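Local coordinates for protein AlyGC (Glaciecola chathamensis, PDB 5GKD) that cleaves alginate, probably by beta-elimination, as a polysaccharide lyase of family 6 from a marine bacterium, at residues S656-M670 with A679-W693. Residues are numbered along the deposited sequence; the frame is centred on the assembly and turned at random.
Sequences SAASLILHGTQVNKM and APIIFELTVGEPKTW
Glu684 and His663 pair across neighbouring parallel strands with their side chains crossing at a slant, and the carboxylate takes a hydrogen bond from the imidazole: ND1 of His663 to OE1 of Glu684, 2.8 Å. The oxygen lies in the ring plane but is met on its anti side, with carboxylate and ring planes 73° apart. The ring gets there because His663 CG is anti to the backbone N (chi1 180°), while Glu684 runs out extended, its carboxylate beside CD1 of Ile661. OE2 of Glu684 goes on to a salt bridge with Arg708, and the His663 ring stacks on Tyr625, so the pair is held from both neighbouring strands. Further back on the same face, CD1 of Ile682 packs on CB of Ala658 at 3.8 Å.

On the other face of 660-663 and 681-685, Phe683 fills the interior between the two strand pairs. Met670, its chain bent at chi2 and chi3, brings CE to the ring edge, 3.3 Å from Phe683 CZ; CD1 of Leu662 lies 3.8 Å from Phe683 CE1, and Thr692 CG2 lies over one ring face, near its rim.

Asn668 slides past Phe683 in the opposite direction, its CB 3.8 Å from Phe683 CE1. Its buried ND2 has two acceptors: OG1 of Thr692 at 3.1 Å, and Thr665 O, approached from above that carbonyl plane. The Asn668 amide thus links the turn at 664-666 to strand 691-693.

Backbone bonds such as Glu684 N to Leu662 O (2.8 Å) and Trp693 N to Asn668 O (2.8 Å) zip both strand pairs in parallel register. Two successive coils stacked strand on strand round a packed interior are the hallmark of a parallel beta-helix, probably right-handed as in the pectate-lyase-like proteins, here in the C-terminal half of the chain.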
loop_
_atom_site.group_PDB
_atom_site.type_symbol
_atom_site.label_atom_id
_atom_site.label_comp_id
_atom_site.label_asym_id
_atom_site.label_seq_id
_atom_site.Cartn_x
_atom_site.Cartn_y
_atom_site.Cartn_z
ATOM N N SER A 656 11.193 15.454 9.924
ATOM C CA SER A 656 12.613 15.152 10.088
ATOM C C SER A 656 13.419 16.364 10.529
ATOM O O SER A 656 14.509 16.194 11.084
ATOM C CB SER A 656 13.202 14.614 8.780
ATOM O OG SER A 656 13.352 15.647 7.801
ATOM N N ALA A 657 12.910 17.575 10.279
ATOM C CA ALA A 657 13.675 18.812 10.441
ATOM C C ALA A 657 15.066 18.681 9.823
ATOM O O ALA A 657 16.061 19.156 10.369
ATOM C CB ALA A 657 13.766 19.217 11.912
ATOM N N ALA A 658 15.135 18.019 8.671
ATOM C CA ALA A 658 16.388 17.819 7.964
ATOM C C ALA A 658 16.214 18.192 6.502
ATOM O O ALA A 658 15.108 18.131 5.956
ATOM C CB ALA A 658 16.868 16.364 8.072
ATOM N N SER A 659 17.318 18.593 5.869
ATOM C CA SER A 659 17.331 18.714 4.420
ATOM C C SER A 659 17.594 17.380 3.762
ATOM O O SER A 659 17.357 17.232 2.561
ATOM C CB SER A 659 18.398 19.708 3.973
ATOM O OG SER A 659 19.683 19.264 4.376
ATOM N N LEU A 660 18.090 16.420 4.535
ATOM C CA LEU A 660 18.472 15.102 4.050
ATOM C C LEU A 660 18.521 14.199 5.268
ATOM O O LEU A 660 19.261 14.491 6.211
ATOM C CB LEU A 660 19.829 15.185 3.370
ATOM C CG LEU A 660 20.406 14.027 2.580
ATOM C CD1 LEU A 660 19.567 13.770 1.345
ATOM C CD2 LEU A 660 21.819 14.382 2.168
ATOM N N ILE A 661 17.723 13.136 5.302
ATOM C CA ILE A 661 17.786 12.233 6.445
ATOM C C ILE A 661 17.986 10.813 5.938
ATOM O O ILE A 661 17.173 10.289 5.164
ATOM C CB ILE A 661 16.572 12.342 7.384
ATOM C CG1 ILE A 661 16.759 11.375 8.553
ATOM C CG2 ILE A 661 15.264 12.100 6.670
ATOM C CD1 ILE A 661 15.849 11.613 9.694
ATOM N N LEU A 662 19.079 10.200 6.370
ATOM C CA LEU A 662 19.568 8.945 5.825
ATOM C C LEU A 662 19.676 7.941 6.967
ATOM O O LEU A 662 20.554 8.061 7.830
ATOM C CB LEU A 662 20.904 9.162 5.125
ATOM C CG LEU A 662 20.883 10.276 4.071
ATOM C CD1 LEU A 662 22.224 10.401 3.360
ATOM C CD2 LEU A 662 19.819 10.002 3.057
ATOM N N HIS A 663 18.786 6.950 6.961
ATOM C CA HIS A 663 18.716 5.924 7.994
ATOM C C HIS A 663 19.028 4.569 7.365
ATOM O O HIS A 663 18.303 4.103 6.479
ATOM C CB HIS A 663 17.342 5.940 8.671
ATOM C CG HIS A 663 17.171 4.911 9.741
ATOM N ND1 HIS A 663 16.765 5.234 11.018
ATOM C CD2 HIS A 663 17.317 3.562 9.722
ATOM C CE1 HIS A 663 16.680 4.130 11.742
ATOM N NE2 HIS A 663 17.012 3.101 10.983
ATOM N N GLY A 664 20.096 3.931 7.840
ATOM C CA GLY A 664 20.490 2.640 7.332
ATOM C C GLY A 664 21.070 2.637 5.935
ATOM O O GLY A 664 21.146 1.569 5.329
ATOM N N THR A 665 21.471 3.789 5.395
ATOM C CA THR A 665 22.180 3.798 4.124
ATOM C C THR A 665 23.630 3.370 4.323
ATOM O O THR A 665 24.301 3.801 5.261
ATOM C CB THR A 665 22.129 5.174 3.480
ATOM O OG1 THR A 665 22.641 6.144 4.394
ATOM C CG2 THR A 665 20.704 5.523 3.155
ATOM N N GLN A 666 24.102 2.518 3.427
ATOM C CA GLN A 666 25.354 1.796 3.593
ATOM C C GLN A 666 26.542 2.510 2.963
ATOM O O GLN A 666 27.677 2.309 3.403
ATOM C CB GLN A 666 25.203 0.400 2.997
ATOM C CG GLN A 666 23.934 -0.304 3.515
ATOM C CD GLN A 666 24.073 -1.803 3.549
ATOM O OE1 GLN A 666 25.080 -2.333 4.023
ATOM N NE2 GLN A 666 23.067 -2.501 3.035
ATOM N N VAL A 667 26.312 3.334 1.947
ATOM C CA VAL A 667 27.356 4.141 1.332
ATOM C C VAL A 667 26.823 5.562 1.185
ATOM O O VAL A 667 25.816 5.787 0.500
ATOM C CB VAL A 667 27.791 3.581 -0.029
ATOM C CG1 VAL A 667 28.749 4.557 -0.710
ATOM C CG2 VAL A 667 28.436 2.198 0.137
ATOM N N ASN A 668 27.501 6.519 1.812
ATOM C CA ASN A 668 27.077 7.913 1.792
ATOM C C ASN A 668 28.250 8.781 1.375
ATOM O O ASN A 668 29.306 8.740 2.013
ATOM C CB ASN A 668 26.562 8.350 3.159
ATOM C CG ASN A 668 25.473 7.450 3.681
ATOM O OD1 ASN A 668 24.349 7.509 3.211
ATOM N ND2 ASN A 668 25.796 6.621 4.661
ATOM N N LYS A 669 28.067 9.568 0.317
ATOM C CA LYS A 669 29.115 10.451 -0.192
ATOM C C LYS A 669 28.498 11.802 -0.533
ATOM O O LYS A 669 27.738 11.909 -1.500
ATOM C CB LYS A 669 29.802 9.831 -1.409
ATOM C CG LYS A 669 30.863 10.711 -2.075
ATOM C CD LYS A 669 31.593 9.953 -3.203
ATOM C CE LYS A 669 32.213 10.911 -4.227
ATOM N NZ LYS A 669 32.041 10.422 -5.649
ATOM N N MET A 670 28.818 12.832 0.250
ATOM C CA MET A 670 28.363 14.196 -0.011
ATOM C C MET A 670 29.575 15.105 -0.166
ATOM O O MET A 670 30.322 15.316 0.793
ATOM C CB MET A 670 27.458 14.714 1.107
ATOM C CG MET A 670 25.956 14.442 0.941
ATOM S SD MET A 670 25.495 12.717 1.139
ATOM C CE MET A 670 26.405 12.301 2.572
ATOM N N ALA A 679 17.971 23.242 6.525
ATOM C CA ALA A 679 17.997 22.288 7.607
ATOM C C ALA A 679 19.214 21.376 7.448
ATOM O O ALA A 679 19.739 21.217 6.347
ATOM C CB ALA A 679 16.691 21.489 7.621
ATOM N N PRO A 680 19.687 20.780 8.535
ATOM C CA PRO A 680 20.938 20.010 8.479
ATOM C C PRO A 680 20.783 18.676 7.751
ATOM O O PRO A 680 19.684 18.197 7.462
ATOM C CB PRO A 680 21.260 19.791 9.954
ATOM C CG PRO A 680 19.923 19.780 10.614
ATOM C CD PRO A 680 19.146 20.839 9.906
ATOM N N ILE A 681 21.932 18.088 7.436
ATOM C CA ILE A 681 22.027 16.688 7.043
ATOM C C ILE A 681 21.984 15.833 8.303
ATOM O O ILE A 681 22.627 16.165 9.301
ATOM C CB ILE A 681 23.333 16.446 6.266
ATOM C CG1 ILE A 681 23.354 17.240 4.968
ATOM C CG2 ILE A 681 23.554 14.962 6.012
ATOM C CD1 ILE A 681 24.739 17.259 4.337
ATOM N N ILE A 682 21.232 14.732 8.284
ATOM C CA ILE A 682 21.131 13.884 9.469
ATOM C C ILE A 682 21.373 12.438 9.074
ATOM O O ILE A 682 20.649 11.889 8.235
ATOM C CB ILE A 682 19.777 14.011 10.186
ATOM C CG1 ILE A 682 19.530 15.449 10.645
ATOM C CG2 ILE A 682 19.753 13.080 11.399
ATOM C CD1 ILE A 682 18.288 15.619 11.493
ATOM N N PHE A 683 22.379 11.824 9.689
ATOM C CA PHE A 683 22.673 10.414 9.521
ATOM C C PHE A 683 22.145 9.644 10.720
ATOM O O PHE A 683 22.330 10.063 11.869
ATOM C CB PHE A 683 24.177 10.170 9.362
ATOM C CG PHE A 683 24.746 10.769 8.121
ATOM C CD1 PHE A 683 24.599 10.136 6.908
ATOM C CD2 PHE A 683 25.414 11.976 8.163
ATOM C CE1 PHE A 683 25.108 10.700 5.753
ATOM C CE2 PHE A 683 25.924 12.544 7.017
ATOM C CZ PHE A 683 25.770 11.905 5.811
ATOM N N GLU A 684 21.468 8.541 10.442
ATOM C CA GLU A 684 21.074 7.562 11.439
ATOM C C GLU A 684 21.695 6.233 10.985
ATOM O O GLU A 684 21.090 5.445 10.254
ATOM C CB GLU A 684 19.525 7.532 11.586
ATOM C CG GLU A 684 18.941 8.872 12.076
ATOM C CD GLU A 684 17.440 8.851 12.344
ATOM O OE1 GLU A 684 16.744 7.976 11.793
ATOM O OE2 GLU A 684 16.949 9.720 13.109
ATOM N N LEU A 685 22.929 6.017 11.364
ATOM C CA LEU A 685 23.678 4.846 10.991
ATOM C C LEU A 685 23.259 3.590 11.726
ATOM O O LEU A 685 23.086 3.627 12.897
ATOM C CB LEU A 685 25.158 5.113 11.186
ATOM C CG LEU A 685 25.691 6.289 10.414
ATOM C CD1 LEU A 685 27.032 6.718 10.921
ATOM C CD2 LEU A 685 25.690 6.064 8.915
ATOM N N THR A 686 23.083 2.492 11.005
ATOM C CA THR A 686 22.685 1.216 11.579
ATOM C C THR A 686 23.816 0.192 11.534
ATOM O O THR A 686 24.941 0.540 11.485
ATOM C CB THR A 686 21.471 0.620 10.849
ATOM O OG1 THR A 686 21.824 0.319 9.516
ATOM C CG2 THR A 686 20.312 1.567 10.850
ATOM N N VAL A 687 23.488 -1.077 11.528
ATOM C CA VAL A 687 24.456 -2.127 11.457
ATOM C C VAL A 687 25.161 -2.214 10.104
ATOM O O VAL A 687 24.815 -1.548 9.180
ATOM C CB VAL A 687 23.796 -3.486 11.744
ATOM C CG1 VAL A 687 23.142 -3.473 13.085
ATOM C CG2 VAL A 687 22.739 -3.789 10.714
ATOM N N GLY A 688 26.158 -3.065 10.037
ATOM C CA GLY A 688 26.932 -3.331 8.854
ATOM C C GLY A 688 28.063 -2.430 8.447
ATOM O O GLY A 688 28.396 -2.394 7.319
ATOM N N GLU A 689 28.620 -1.699 9.398
ATOM C CA GLU A 689 29.770 -0.821 9.215
ATOM C C GLU A 689 29.618 0.078 7.967
ATOM O O GLU A 689 30.423 0.001 7.054
ATOM C CB GLU A 689 31.062 -1.627 9.151
ATOM C CG GLU A 689 31.294 -2.501 10.401
ATOM C CD GLU A 689 32.528 -3.394 10.317
ATOM O OE1 GLU A 689 32.561 -4.325 9.486
ATOM O OE2 GLU A 689 33.468 -3.187 11.096
ATOM N N PRO A 690 28.583 0.912 7.927
ATOM C CA PRO A 690 28.404 1.783 6.762
ATOM C C PRO A 690 29.546 2.770 6.627
ATOM O O PRO A 690 30.218 3.120 7.596
ATOM C CB PRO A 690 27.089 2.505 7.051
ATOM C CG PRO A 690 27.002 2.523 8.522
ATOM C CD PRO A 690 27.627 1.230 8.992
ATOM N N LYS A 691 29.741 3.241 5.395
ATOM C CA LYS A 691 30.826 4.138 5.026
ATOM C C LYS A 691 30.240 5.484 4.619
ATOM O O LYS A 691 29.432 5.555 3.687
ATOM C CB LYS A 691 31.651 3.534 3.890
ATOM C CG LYS A 691 32.164 2.130 4.179
ATOM C CD LYS A 691 32.810 1.489 2.951
ATOM C CE LYS A 691 33.757 0.362 3.359
ATOM N NZ LYS A 691 33.115 -0.681 4.218
ATOM N N THR A 692 30.664 6.546 5.305
ATOM C CA THR A 692 30.160 7.897 5.094
ATOM C C THR A 692 31.319 8.868 4.891
ATOM O O THR A 692 32.270 8.868 5.678
ATOM C CB THR A 692 29.318 8.347 6.294
ATOM O OG1 THR A 692 28.216 7.458 6.462
ATOM C CG2 THR A 692 28.799 9.755 6.093
ATOM N N TRP A 693 31.226 9.700 3.847
ATOM C CA TRP A 693 32.216 10.737 3.543
ATOM C C TRP A 693 31.488 12.035 3.213
ATOM O O TRP A 693 30.792 12.112 2.202
ATOM C CB TRP A 693 33.116 10.352 2.372
ATOM C CG TRP A 693 34.125 9.372 2.733
ATOM C CD1 TRP A 693 35.283 9.595 3.429
ATOM C CD2 TRP A 693 34.093 7.980 2.432
ATOM N NE1 TRP A 693 35.970 8.416 3.583
ATOM C CE2 TRP A 693 35.262 7.409 2.977
ATOM C CE3 TRP A 693 33.190 7.156 1.750
ATOM C CZ2 TRP A 693 35.550 6.050 2.862
ATOM C CZ3 TRP A 693 33.480 5.810 1.633
ATOM C CH2 TRP A 693 34.646 5.272 2.188
HETATM O O HOH W 1 23.549 3.012 8.243
HETATM O O HOH W 2 26.280 -0.767 6.297
#